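Local coordinates for protein endo-1,4-beta-xylanase D (Paenibacillus polymyxa, PDB 1W0N) that binds xylan, probably through calcium, as the family 36 carbohydrate-binding module of a xylan-degrading enzyme, at residues 60-64 and 121-125; 21-27 and 41-47; 64-70 and 86-92. One frame throughout, in Å; residues are numbered along the deposited sequence. Where two conformers were deposited one is given.

Interaction 1 (60-64 and 121-125). With CA (calcium ion), chain B; MG (magnesium ion), chain C.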
ATOM      1  N   SER A  60       8.011   3.499  -1.807  1.00  5.85           N
ATOM      2  CA  SER A  60       7.994   3.305  -0.369  1.00  5.74           C
ATOM      3  C   SER A  60       6.581   3.511   0.158  1.00  5.37           C
ATOM      4  O   SER A  60       5.823   4.330  -0.353  1.00  5.97           O
ATOM      5  CB  SER A  60       8.963   4.241   0.334  1.00  7.41           C
ATOM      6  OG  SER A  60      10.319   3.891   0.116  1.00  9.30           O
ATOM      7  N   VAL A  61       6.249   2.741   1.194  1.00  4.78           N
ATOM      8  CA  VAL A  61       4.981   2.885   1.895  1.00  4.54           C
ATOM      9  C   VAL A  61       5.302   2.919   3.382  1.00  4.40           C
ATOM     10  O   VAL A  61       6.042   2.069   3.886  1.00  4.68           O
ATOM     11  CB  VAL A  61       3.998   1.740   1.569  1.00  5.14           C
ATOM     12  CG1 VAL A  61       2.768   1.766   2.489  1.00  5.40           C
ATOM     13  CG2 VAL A  61       3.549   1.848   0.117  1.00  6.45           C
ATOM     14  N   ARG A  62       4.732   3.914   4.090  1.00  4.35           N
ATOM     15  CA  ARG A  62       4.774   3.915   5.540  1.00  4.48           C
ATOM     16  C   ARG A  62       3.530   3.184   6.042  1.00  4.20           C
ATOM     17  O   ARG A  62       2.414   3.496   5.619  1.00  4.72           O
ATOM     18  CB  ARG A  62       4.832   5.336   6.100  1.00  4.94           C
ATOM     19  CG  ARG A  62       4.931   5.359   7.613  1.00  5.12           C
ATOM     20  CD  ARG A  62       5.280   6.731   8.147  1.00  5.84           C
ATOM     21  NE  ARG A  62       5.558   6.718   9.577  1.00  6.33           N
ATOM     22  CZ  ARG A  62       4.817   7.271  10.540  1.00  5.88           C
ATOM     23  NH1 ARG A  62       3.634   7.820  10.288  1.00  6.62           N
ATOM     24  NH2 ARG A  62       5.275   7.264  11.801  1.00  6.72           N
ATOM     25  N   GLY A  63       3.747   2.194   6.904  1.00  4.17           N
ATOM     26  CA  GLY A  63       2.664   1.362   7.374  1.00  4.06           C
ATOM     27  C   GLY A  63       2.991   0.732   8.714  1.00  3.84           C
ATOM     28  O   GLY A  63       4.073   0.921   9.265  1.00  4.47           O
ATOM     29  N   ALA A  64       2.022  -0.036   9.222  1.00  3.87           N
ATOM     30  CA  ALA A  64       2.186  -0.739  10.488  1.00  3.92           C
ATOM     31  C   ALA A  64       1.266  -1.937  10.498  1.00  3.76           C
ATOM     32  O   ALA A  64       0.325  -2.028   9.705  1.00  4.57           O
ATOM     33  CB  ALA A  64       1.870   0.185  11.674  1.00  4.64           C
ATOM     34  N   ASP A 121      -3.635  -7.312  10.244  1.00  5.10           N
ATOM     35  CA  ASP A 121      -4.201  -6.227   9.469  1.00  4.43           C
ATOM     36  C   ASP A 121      -3.159  -5.152   9.261  1.00  4.37           C
ATOM     37  O   ASP A 121      -2.250  -4.981  10.076  1.00  5.27           O
ATOM     38  CB  ASP A 121      -5.440  -5.717  10.178  1.00  4.65           C
ATOM     39  CG  ASP A 121      -6.463  -6.821  10.335  1.00  5.01           C
ATOM     40  OD1 ASP A 121      -6.539  -7.643   9.385  1.00  5.50           O
ATOM     41  OD2 ASP A 121      -7.177  -6.880  11.365  1.00  5.78           O
ATOM     42  N   ALA A 122      -3.274  -4.462   8.122  1.00  4.37           N
ATOM     43  CA  ALA A 122      -2.301  -3.443   7.761  1.00  4.47           C
ATOM     44  C   ALA A 122      -2.894  -2.054   7.886  1.00  4.24           C
ATOM     45  O   ALA A 122      -4.001  -1.784   7.407  1.00  5.80           O
ATOM     46  CB  ALA A 122      -1.805  -3.632   6.344  1.00  5.48           C
ATOM     47  N   TYR A 123      -2.123  -1.174   8.485  1.00  4.27           N
ATOM     48  CA  TYR A 123      -2.402   0.244   8.497  1.00  4.27           C
ATOM     49  C   TYR A 123      -1.472   0.885   7.479  1.00  4.22           C
ATOM     50  O   TYR A 123      -0.252   0.645   7.520  1.00  4.75           O
ATOM     51  CB  TYR A 123      -2.141   0.792   9.890  1.00  4.68           C
ATOM     52  CG  TYR A 123      -2.894   0.093  11.004  1.00  4.81           C
ATOM     53  CD1 TYR A 123      -4.242  -0.207  10.897  1.00  5.97           C
ATOM     54  CD2 TYR A 123      -2.257  -0.214  12.197  1.00  4.84           C
ATOM     55  CE1 TYR A 123      -4.938  -0.811  11.941  1.00  6.31           C
ATOM     56  CE2 TYR A 123      -2.941  -0.790  13.256  1.00  5.18           C
ATOM     57  CZ  TYR A 123      -4.285  -1.085  13.123  1.00  5.40           C
ATOM     58  OH  TYR A 123      -4.979  -1.647  14.165  1.00  6.59           O
ATOM     59  N   VAL A 124      -2.045   1.739   6.623  0.50  4.28           N
ATOM     60  CA  VAL A 124      -1.289   2.330   5.517  0.50  4.43           C
ATOM     61  C   VAL A 124      -1.374   3.833   5.670  0.50  4.15           C
ATOM     62  O   VAL A 124      -2.487   4.386   5.783  0.50  4.17           O
ATOM     63  CB  VAL A 124      -1.930   1.882   4.172  0.50  5.00           C
ATOM     64  CG1 VAL A 124      -1.147   2.424   3.026  0.50  6.09           C
ATOM     65  CG2 VAL A 124      -1.944   0.353   4.055  0.50  6.06           C
ATOM     66  N   ASP A 125      -0.220   4.488   5.676  1.00  4.52           N
ATOM     67  CA  ASP A 125      -0.172   5.943   5.878  1.00  4.50           C
ATOM     68  C   ASP A 125      -0.134   6.684   4.533  1.00  4.69           C
ATOM     69  O   ASP A 125      -0.972   7.553   4.265  1.00  5.46           O
ATOM     70  CB  ASP A 125       1.050   6.256   6.746  1.00  4.98           C
ATOM     71  CG  ASP A 125       1.190   7.712   7.140  1.00  5.73           C
ATOM     72  OD1 ASP A 125       0.350   8.529   6.719  1.00  6.86           O
ATOM     73  OD2 ASP A 125       2.160   8.043   7.863  1.00  6.83           O
TER
HETATM   74 CA    CA B1132      -1.526   9.473   5.822  1.00  6.09          CA
HETATM   75 MG    MG C1133      -7.531  -9.361   8.982  1.00  6.20          MG
HETATM   76  O   HOH W   1      -8.939  -8.662  10.345  1.00  6.66           O
HETATM   77  O   HOH W   2      -0.800  11.266   7.270  1.00  9.66           O
HETATM   78  O   HOH W   3      -8.639 -11.053   8.622  1.00  9.32           O
HETATM   79  O   HOH W   4      -6.575 -10.385  10.557  1.00  8.53           O
HETATM   80  O   HOH W   5      -5.936  -9.987   7.840  1.00  8.32           O

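Interaction 2 (21-27 and 41-47)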
ATOM      1  N   LYS A  21      -9.164   6.065  -3.221  1.00  6.55           N
ATOM      2  CA  LYS A  21     -10.406   5.318  -3.202  1.00  6.70           C
ATOM      3  C   LYS A  21     -10.242   4.144  -2.228  1.00  6.62           C
ATOM      4  O   LYS A  21      -9.209   3.473  -2.244  1.00  7.91           O
ATOM      5  CB  LYS A  21     -10.745   4.793  -4.591  1.00  8.20           C
ATOM      6  CG  LYS A  21     -12.058   4.116  -4.689  1.00 11.74           C
ATOM      7  CD  LYS A  21     -12.347   3.672  -6.105  1.00 17.33           C
ATOM      8  CE  LYS A  21     -13.615   2.879  -6.230  1.00 22.60           C
ATOM      9  NZ  LYS A  21     -14.734   3.604  -5.606  1.00 30.44           N
ATOM     10  N   ILE A  22     -11.237   3.937  -1.374  1.00  6.81           N
ATOM     11  CA  ILE A  22     -11.222   2.892  -0.358  1.00  7.23           C
ATOM     12  C   ILE A  22     -12.315   1.929  -0.711  1.00  8.27           C
ATOM     13  O   ILE A  22     -13.474   2.335  -0.873  1.00 10.52           O
ATOM     14  CB  ILE A  22     -11.444   3.489   1.035  1.00  7.93           C
ATOM     15  CG1 ILE A  22     -10.401   4.538   1.375  1.00  8.42           C
ATOM     16  CG2 ILE A  22     -11.465   2.377   2.077  1.00  9.73           C
ATOM     17  CD1 ILE A  22     -10.682   5.342   2.605  1.00 10.65           C
ATOM     18  N   GLY A  23     -12.010   0.640  -0.811  1.00  8.64           N
ATOM     19  CA  GLY A  23     -13.006  -0.346  -1.112  1.00 10.66           C
ATOM     20  C   GLY A  23     -12.857  -1.600  -0.299  1.00  8.00           C
ATOM     21  O   GLY A  23     -11.883  -1.785   0.421  1.00  7.63           O
ATOM     22  N   GLY A  24     -13.846  -2.459  -0.437  1.00  9.29           N
ATOM     23  CA  GLY A  24     -13.929  -3.715   0.293  1.00  9.44           C
ATOM     24  C   GLY A  24     -14.923  -3.662   1.434  1.00  8.41           C
ATOM     25  O   GLY A  24     -15.478  -2.618   1.798  1.00 10.49           O
ATOM     26  N   THR A  25     -15.127  -4.815   2.055  1.00  8.59           N
ATOM     27  CA  THR A  25     -16.085  -4.961   3.139  1.00  8.79           C
ATOM     28  C   THR A  25     -15.742  -4.156   4.368  1.00  7.52           C
ATOM     29  O   THR A  25     -16.648  -3.626   5.031  1.00  9.22           O
ATOM     30  CB  THR A  25     -16.233  -6.439   3.502  1.00 10.20           C
ATOM     31  OG1 THR A  25     -16.761  -7.133   2.380  1.00 11.74           O
ATOM     32  CG2 THR A  25     -17.242  -6.665   4.643  1.00 10.49           C
ATOM     33  N   TYR A  26     -14.459  -4.090   4.709  1.00  6.18           N
ATOM     34  CA  TYR A  26     -14.080  -3.593   6.022  1.00  5.50           C
ATOM     35  C   TYR A  26     -13.237  -2.324   5.983  1.00  5.07           C
ATOM     36  O   TYR A  26     -13.174  -1.610   6.998  1.00  5.56           O
ATOM     37  CB  TYR A  26     -13.271  -4.652   6.787  1.00  5.89           C
ATOM     38  CG  TYR A  26     -13.993  -5.937   6.957  1.00  6.53           C
ATOM     39  CD1 TYR A  26     -14.952  -6.120   7.962  1.00  6.72           C
ATOM     40  CD2 TYR A  26     -13.728  -7.016   6.108  1.00  7.74           C
ATOM     41  CE1 TYR A  26     -15.604  -7.309   8.117  1.00  7.94           C
ATOM     42  CE2 TYR A  26     -14.377  -8.208   6.242  1.00  8.58           C
ATOM     43  CZ  TYR A  26     -15.298  -8.374   7.247  1.00  8.59           C
ATOM     44  OH  TYR A  26     -15.916  -9.566   7.366  1.00  9.55           O
ATOM     45  N   ALA A  27     -12.541  -2.052   4.876  1.00  5.04           N
ATOM     46  CA  ALA A  27     -11.531  -1.000   4.865  1.00  4.94           C
ATOM     47  C   ALA A  27     -12.147   0.353   5.188  1.00  4.96           C
ATOM     48  O   ALA A  27     -13.271   0.670   4.772  1.00  5.62           O
ATOM     49  CB  ALA A  27     -10.854  -0.939   3.522  1.00  5.63           C
ATOM     50  N   ALA A  41      -9.111  -7.580   5.391  1.00  6.23           N
ATOM     51  CA  ALA A  41      -9.501  -8.843   4.794  1.00  7.29           C
ATOM     52  C   ALA A  41      -9.257  -8.800   3.314  1.00  8.34           C
ATOM     53  O   ALA A  41      -8.980  -7.741   2.735  1.00  9.55           O
ATOM     54  CB  ALA A  41     -10.955  -9.117   5.077  1.00  8.70           C
ATOM     55  N   ASN A  42      -9.259  -9.926   2.642  0.50 11.82           N
ATOM     56  CA  ASN A  42      -8.830  -9.967   1.276  0.50 12.29           C
ATOM     57  C   ASN A  42      -9.296  -8.950   0.158  0.50 13.73           C
ATOM     58  O   ASN A  42      -8.434  -8.554  -0.619  0.50 16.16           O
ATOM     59  CB  ASN A  42      -9.014 -11.424   0.811  0.50 14.22           C
ATOM     60  CG  ASN A  42      -7.816 -12.275   1.152  0.50 20.61           C
ATOM     61  OD1 ASN A  42      -7.835 -13.499   0.891  0.50 27.58           O
ATOM     62  ND2 ASN A  42      -6.758 -11.691   1.667  0.50 20.94           N
ATOM     63  N   ALA A  43     -10.531  -8.550  -0.111  1.00 13.58           N
ATOM     64  CA  ALA A  43     -11.298  -7.623  -0.911  1.00 12.60           C
ATOM     65  C   ALA A  43     -11.144  -6.194  -0.455  1.00  9.75           C
ATOM     66  O   ALA A  43     -11.569  -5.291  -1.156  1.00 10.56           O
ATOM     67  CB  ALA A  43     -12.753  -7.984  -0.978  1.00 14.99           C
ATOM     68  N   ASP A  44     -10.471  -5.924   0.707  1.00  7.50           N
ATOM     69  CA  ASP A  44     -10.152  -4.565   1.078  1.00  6.59           C
ATOM     70  C   ASP A  44      -9.060  -4.004   0.183  1.00  6.82           C
ATOM     71  O   ASP A  44      -8.127  -4.720  -0.188  1.00  7.89           O
ATOM     72  CB  ASP A  44      -9.683  -4.498   2.543  1.00  5.91           C
ATOM     73  CG  ASP A  44     -10.809  -4.696   3.549  1.00  5.43           C
ATOM     74  OD1 ASP A  44     -12.009  -4.542   3.176  1.00  6.56           O
ATOM     75  OD2 ASP A  44     -10.481  -4.979   4.731  1.00  5.64           O
ATOM     76  N   TYR A  45      -9.133  -2.733  -0.155  1.00  6.62           N
ATOM     77  CA  TYR A  45      -8.060  -2.104  -0.930  1.00  6.92           C
ATOM     78  C   TYR A  45      -8.126  -0.600  -0.795  1.00  6.22           C
ATOM     79  O   TYR A  45      -9.153  -0.031  -0.431  1.00  6.66           O
ATOM     80  CB  TYR A  45      -8.153  -2.493  -2.436  1.00  8.96           C
ATOM     81  CG  TYR A  45      -9.386  -1.952  -3.139  1.00  9.50           C
ATOM     82  CD1 TYR A  45     -10.571  -2.660  -3.178  1.00 11.60           C
ATOM     83  CD2 TYR A  45      -9.343  -0.708  -3.744  1.00 10.97           C
ATOM     84  CE1 TYR A  45     -11.699  -2.148  -3.824  1.00 13.33           C
ATOM     85  CE2 TYR A  45     -10.457  -0.180  -4.375  1.00 12.95           C
ATOM     86  CZ  TYR A  45     -11.645  -0.896  -4.446  1.00 13.69           C
ATOM     87  OH  TYR A  45     -12.730  -0.399  -5.068  1.00 16.63           O
ATOM     88  N   VAL A  46      -6.991   0.042  -1.152  1.00  5.90           N
ATOM     89  CA  VAL A  46      -6.986   1.447  -1.536  1.00  5.89           C
ATOM     90  C   VAL A  46      -6.411   1.552  -2.934  1.00  5.79           C
ATOM     91  O   VAL A  46      -5.519   0.772  -3.308  1.00  6.76           O
ATOM     92  CB  VAL A  46      -6.181   2.367  -0.576  1.00  6.16           C
ATOM     93  CG1 VAL A  46      -6.893   2.466   0.761  1.00  6.97           C
ATOM     94  CG2 VAL A  46      -4.749   1.895  -0.388  1.00  6.58           C
ATOM     95  N   SER A  47      -6.903   2.504  -3.723  1.00  6.03           N
ATOM     96  CA  SER A  47      -6.403   2.662  -5.076  1.00  6.57           C
ATOM     97  C   SER A  47      -6.546   4.080  -5.572  1.00  6.39           C
ATOM     98  O   SER A  47      -7.388   4.847  -5.104  1.00  7.12           O
ATOM     99  CB  SER A  47      -7.099   1.721  -6.038  1.00  7.89           C
ATOM    100  OG  SER A  47      -8.454   2.055  -6.186  1.00 10.00           O
TER
HETATM  101  O   HOH W   6     -13.341  -6.858   2.236  1.00 12.24           O

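Interaction 3 (64-70 and 86-92)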
ATOM      1  N   ALA A  64       2.022  -0.036   9.222  1.00  3.87           N
ATOM      2  CA  ALA A  64       2.186  -0.739  10.488  1.00  3.92           C
ATOM      3  C   ALA A  64       1.266  -1.937  10.498  1.00  3.76           C
ATOM      4  O   ALA A  64       0.325  -2.028   9.705  1.00  4.57           O
ATOM      5  CB  ALA A  64       1.870   0.185  11.674  1.00  4.64           C
ATOM      6  N   SER A  65       1.532  -2.866  11.421  1.00  4.36           N
ATOM      7  CA  SER A  65       0.650  -3.985  11.672  1.00  4.23           C
ATOM      8  C   SER A  65      -0.298  -3.673  12.831  1.00  4.39           C
ATOM      9  O   SER A  65       0.043  -2.913  13.745  1.00  5.12           O
ATOM     10  CB  SER A  65       1.508  -5.196  12.043  1.00  4.69           C
ATOM     11  OG  SER A  65       0.678  -6.316  12.308  1.00  5.01           O
ATOM     12  N   SER A  66      -1.454  -4.329  12.810  1.00  4.58           N
ATOM     13  CA  SER A  66      -2.366  -4.297  13.938  1.00  5.00           C
ATOM     14  C   SER A  66      -1.833  -5.026  15.166  1.00  5.68           C
ATOM     15  O   SER A  66      -2.358  -4.836  16.261  1.00  7.61           O
ATOM     16  CB  SER A  66      -3.713  -4.894  13.532  1.00  5.58           C
ATOM     17  OG  SER A  66      -3.578  -6.239  13.097  1.00  5.67           O
ATOM     18  N   ASN A  67      -0.806  -5.863  14.975  1.00  5.66           N
ATOM     19  CA  ASN A  67      -0.327  -6.721  16.046  1.00  6.78           C
ATOM     20  C   ASN A  67       1.198  -6.728  16.052  1.00  6.45           C
ATOM     21  O   ASN A  67       1.858  -6.131  15.201  1.00  6.36           O
ATOM     22  CB  ASN A  67      -0.906  -8.129  15.857  1.00  8.78           C
ATOM     23  CG  ASN A  67      -2.368  -8.214  16.246  1.00 11.19           C
ATOM     24  OD1 ASN A  67      -2.701  -8.931  17.237  1.00 16.75           O
ATOM     25  ND2 ASN A  67      -3.246  -7.607  15.530  1.00 10.50           N
ATOM     26  N   ALA A  68       1.765  -7.432  17.056  1.00  7.13           N
ATOM     27  CA  ALA A  68       3.203  -7.580  17.118  1.00  7.52           C
ATOM     28  C   ALA A  68       3.762  -8.284  15.886  1.00  7.10           C
ATOM     29  O   ALA A  68       4.924  -8.046  15.527  1.00  8.15           O
ATOM     30  CB  ALA A  68       3.569  -8.344  18.381  1.00  8.56           C
ATOM     31  N   GLY A  69       2.979  -9.167  15.283  1.00  6.77           N
ATOM     32  CA  GLY A  69       3.418  -9.915  14.136  1.00  6.66           C
ATOM     33  C   GLY A  69       3.202  -9.207  12.805  1.00  6.08           C
ATOM     34  O   GLY A  69       3.051  -7.980  12.733  1.00  6.19           O
ATOM     35  N   THR A  70       3.211  -9.998  11.740  1.00  6.47           N
ATOM     36  CA  THR A  70       3.358  -9.486  10.388  1.00  6.32           C
ATOM     37  C   THR A  70       2.027  -9.235   9.700  1.00  6.10           C
ATOM     38  O   THR A  70       1.118 -10.060   9.743  1.00  7.05           O
ATOM     39  CB  THR A  70       4.133 -10.533   9.572  1.00  7.26           C
ATOM     40  OG1 THR A  70       5.394 -10.778  10.198  1.00  8.29           O
ATOM     41  CG2 THR A  70       4.382 -10.074   8.144  1.00  8.19           C
ATOM     42  N   ASN A  86       6.246  -5.674   3.881  1.00  5.42           N
ATOM     43  CA  ASN A  86       6.121  -6.371   5.153  1.00  5.44           C
ATOM     44  C   ASN A  86       6.143  -5.347   6.280  1.00  4.96           C
ATOM     45  O   ASN A  86       7.166  -4.682   6.483  1.00  5.63           O
ATOM     46  CB  ASN A  86       7.306  -7.328   5.281  1.00  6.55           C
ATOM     47  CG  ASN A  86       7.320  -8.117   6.570  1.00  6.80           C
ATOM     48  OD1 ASN A  86       7.819  -9.292   6.550  1.00  9.17           O
ATOM     49  ND2 ASN A  86       6.907  -7.568   7.625  1.00  7.92           N
ATOM     50  N   PHE A  87       5.002  -5.214   6.971  1.00  5.16           N
ATOM     51  CA  PHE A  87       4.937  -4.398   8.182  1.00  5.14           C
ATOM     52  C   PHE A  87       4.756  -5.344   9.360  1.00  5.25           C
ATOM     53  O   PHE A  87       3.673  -5.896   9.577  1.00  5.97           O
ATOM     54  CB  PHE A  87       3.762  -3.404   8.123  1.00  5.66           C
ATOM     55  CG  PHE A  87       3.879  -2.483   6.942  1.00  5.22           C
ATOM     56  CD1 PHE A  87       4.838  -1.485   6.922  1.00  5.62           C
ATOM     57  CD2 PHE A  87       3.053  -2.642   5.840  1.00  6.11           C
ATOM     58  CE1 PHE A  87       4.993  -0.652   5.813  1.00  6.09           C
ATOM     59  CE2 PHE A  87       3.193  -1.804   4.726  1.00  6.87           C
ATOM     60  CZ  PHE A  87       4.169  -0.831   4.709  1.00  6.64           C
ATOM     61  N   THR A  88       5.845  -5.551  10.101  1.00  5.50           N
ATOM     62  CA  THR A  88       5.812  -6.380  11.299  1.00  5.76           C
ATOM     63  C   THR A  88       5.893  -5.476  12.515  1.00  5.86           C
ATOM     64  O   THR A  88       6.760  -4.610  12.617  1.00  7.69           O
ATOM     65  CB  THR A  88       6.961  -7.398  11.269  1.00  6.40           C
ATOM     66  OG1 THR A  88       6.743  -8.339  10.212  1.00  6.83           O
ATOM     67  CG2 THR A  88       7.012  -8.225  12.550  1.00  7.17           C
ATOM     68  N   GLY A  89       4.955  -5.670  13.430  1.00  5.93           N
ATOM     69  CA  GLY A  89       4.928  -4.903  14.651  1.00  6.42           C
ATOM     70  C   GLY A  89       4.081  -3.650  14.566  1.00  5.63           C
ATOM     71  O   GLY A  89       3.716  -3.170  13.483  1.00  5.54           O
ATOM     72  N   LYS A  90       3.770  -3.133  15.738  1.00  6.49           N
ATOM     73  CA  LYS A  90       2.799  -2.040  15.877  1.00  6.49           C
ATOM     74  C   LYS A  90       3.394  -0.672  15.526  1.00  6.20           C
ATOM     75  O   LYS A  90       2.646   0.266  15.259  1.00  7.29           O
ATOM     76  CB  LYS A  90       2.261  -2.041  17.297  1.00  7.39           C
ATOM     77  CG  LYS A  90       1.512  -3.327  17.653  1.00  9.75           C
ATOM     78  CD  LYS A  90       1.102  -3.375  19.124  1.00 12.77           C
ATOM     79  CE  LYS A  90      -0.083  -2.622  19.349  1.00 12.36           C
ATOM     80  NZ  LYS A  90      -1.219  -3.220  18.616  1.00 13.54           N
ATOM     81  N   THR A  91       4.713  -0.540  15.542  1.00  6.18           N
ATOM     82  CA  THR A  91       5.332   0.751  15.285  1.00  6.37           C
ATOM     83  C   THR A  91       5.461   0.971  13.787  1.00  5.80           C
ATOM     84  O   THR A  91       6.026   0.107  13.085  1.00  6.68           O
ATOM     85  CB  THR A  91       6.678   0.826  15.983  1.00  8.03           C
ATOM     86  OG1 THR A  91       6.420   0.711  17.386  1.00 10.21           O
ATOM     87  CG2 THR A  91       7.364   2.158  15.738  1.00  8.62           C
ATOM     88  N   PRO A  92       4.987   2.097  13.267  1.00  5.47           N
ATOM     89  CA  PRO A  92       5.122   2.350  11.829  1.00  5.36           C
ATOM     90  C   PRO A  92       6.569   2.346  11.356  1.00  5.73           C
ATOM     91  O   PRO A  92       7.461   2.864  12.030  1.00  6.65           O
ATOM     92  CB  PRO A  92       4.500   3.738  11.640  1.00  6.44           C
ATOM     93  CG  PRO A  92       3.522   3.862  12.801  1.00  6.32           C
ATOM     94  CD  PRO A  92       4.227   3.173  13.944  1.00  6.16           C
TER
HETATM   95  O   HOH W   7      -0.994  -1.697  16.043  1.00  7.98           O

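Interaction 1 (60-64 and 121-125)
Gly63 and Val124 form an antiparallel non-hydrogen-bonded pair, their CA atoms 4.5 Å apart, where strand 56-65 runs against strand 122-130 with 145° between the two short segments. Beside it Ala64 and Tyr123 form the hydrogen-bonded pair, each amide N lying 2.9 Å from the other's carbonyl O. A CB at Gly63 would collide with Tyr123 O. On the face of Val124, CG1 of Val61 meets CG1 of Val124 at 4.0 Å. These branched side chains point into the interior of the beta-sandwich typical of such carbohydrate-binding modules, where Phe85 and Phe87 of the other sheet pack on Val61. On the face of Ala64, its CB touches CD2 of the Tyr123 ring. The carboxylate of Asp125, with CG anti to the backbone N (chi1 -176°), serves two cations: OD1 binds calcium at 2.3 Å, while OD2 accepts from Arg62 NH1 at 2.8 Å. NH1 approaches nearly along the C-O axis, and OD2 lies in the guanidinium plane, although the two planes are 59° apart. Asp125 O also binds calcium, whose site Glu16, Glu18 and Asp35 share. At the other end Asp121 OD1 binds magnesium at 2.0 Å, and OD2 accepts from a water of that metal.

Interaction 2 (21-27 and 41-47)
Gly23 and Tyr45 belong to an antiparallel pairing at the margin of the five-stranded sheet, where the short outermost strand 21-23 joins strand 45-52 and the loops at that end of both strands fold round one aspartate. Gly23 N donates to Tyr45 O at 3.0 Å, and Lys21 exchanges a further pair of backbone bonds with Ser47. Glycine fits at 23 because the Tyr45 ring lies over it: Gly23 CA sits 3.8 Å from the ring centroid in a CH-pi contact, 24° off the normal. The ring gets there because Tyr45 CG stands between its backbone N and carbonyl carbon (chi1 66°). Past the ring, the aliphatic CE of Lys21 reaches Tyr45 OH at 3.6 Å. On the face of Ile22 and Val46 the two branched side chains lie side by side, and both touch Val37. Asp44, the last residue of a type I turn from Ala41, turns its carboxylate into the 24-27 loop. Its OD1 takes Tyr26 N at 2.9 Å through the syn lone pair, a weak bond from Ala27 N at 3.1 Å, and a water that also holds Thr25 N. OD2 accepts from Tyr40 N, and from Ala41 N at 3.0 Å from above the carboxylate plane. Amides from both loops thus converge on one buried carboxylate, which would probably favour its charged form and fixes the two loops relative to each other.

Interaction 3 (64-70 and 86-92)
Thr70 OG1 and Thr88 OG1 meet at 2.8 Å in a hydrogen bond that either could donate, across a non-hydrogen-bonded antiparallel pair and on the same face of the sheet. Thr88 OG1 is also gripped from its own strand by Asn86 ND2, 2.7 Å away, with the hydroxyl in the amide plane. The carboxamide arrives there because Asn86 CG is anti to the backbone N (chi1 179°), and its ND2 also rests on Thr70 CG2. An alanine here would remove the amide, and Thr88 OG1, left without this donor, would probably be freer to turn away from Thr70. Further along, Gly89 N donates to Gly69 O at 3.1 Å, and Gly89 O receives Ser65 N at 3.0 Å. Glycine suits this turn of the chain, since its positive phi of 92° would press a CB against the preceding carbonyl. Lys90 bends back so that NZ makes a weak bond to Ser66 O at 3.1 Å, and a water bridges NZ to Ser65 O. Behind this shell an ST turn shapes the loop, Asn67 N donating to Ser65 OG at 3.1 Å. Trp120 packs against Ser65, Ser66 and Asn67. The Phe87 ring reaches Val73, Thr93 and Gln95. Strand 80-88 thus pairs with 70-77 in one sheet, while Ala64 and Ser65 bring strand 56-65 of the other sheet against Phe87 and Gly89.

How the interactions relate
Interaction 1 is the buried one, near the middle of the module, whereas interactions 2 and 3 are only partly buried and lie further out. Interactions 1 and 3 share Ala64 and strand 56-65, and they touch: Ser66 N probably bonds to Asp121 O, and the Phe87 ring packs on Val61 and Gly63. Interaction 2 stands apart from both; interactions 2 and 3 reach the two outermost strands, 21-23 and 80-88, of the five-stranded sheet. The chemistry follows the place. Interaction 1 combines interior valines with a metal-linked salt bridge, interaction 2 gathers amides on an aspartate, and interaction 3 relies on hydroxyls, a carboxamide and backbone bonds.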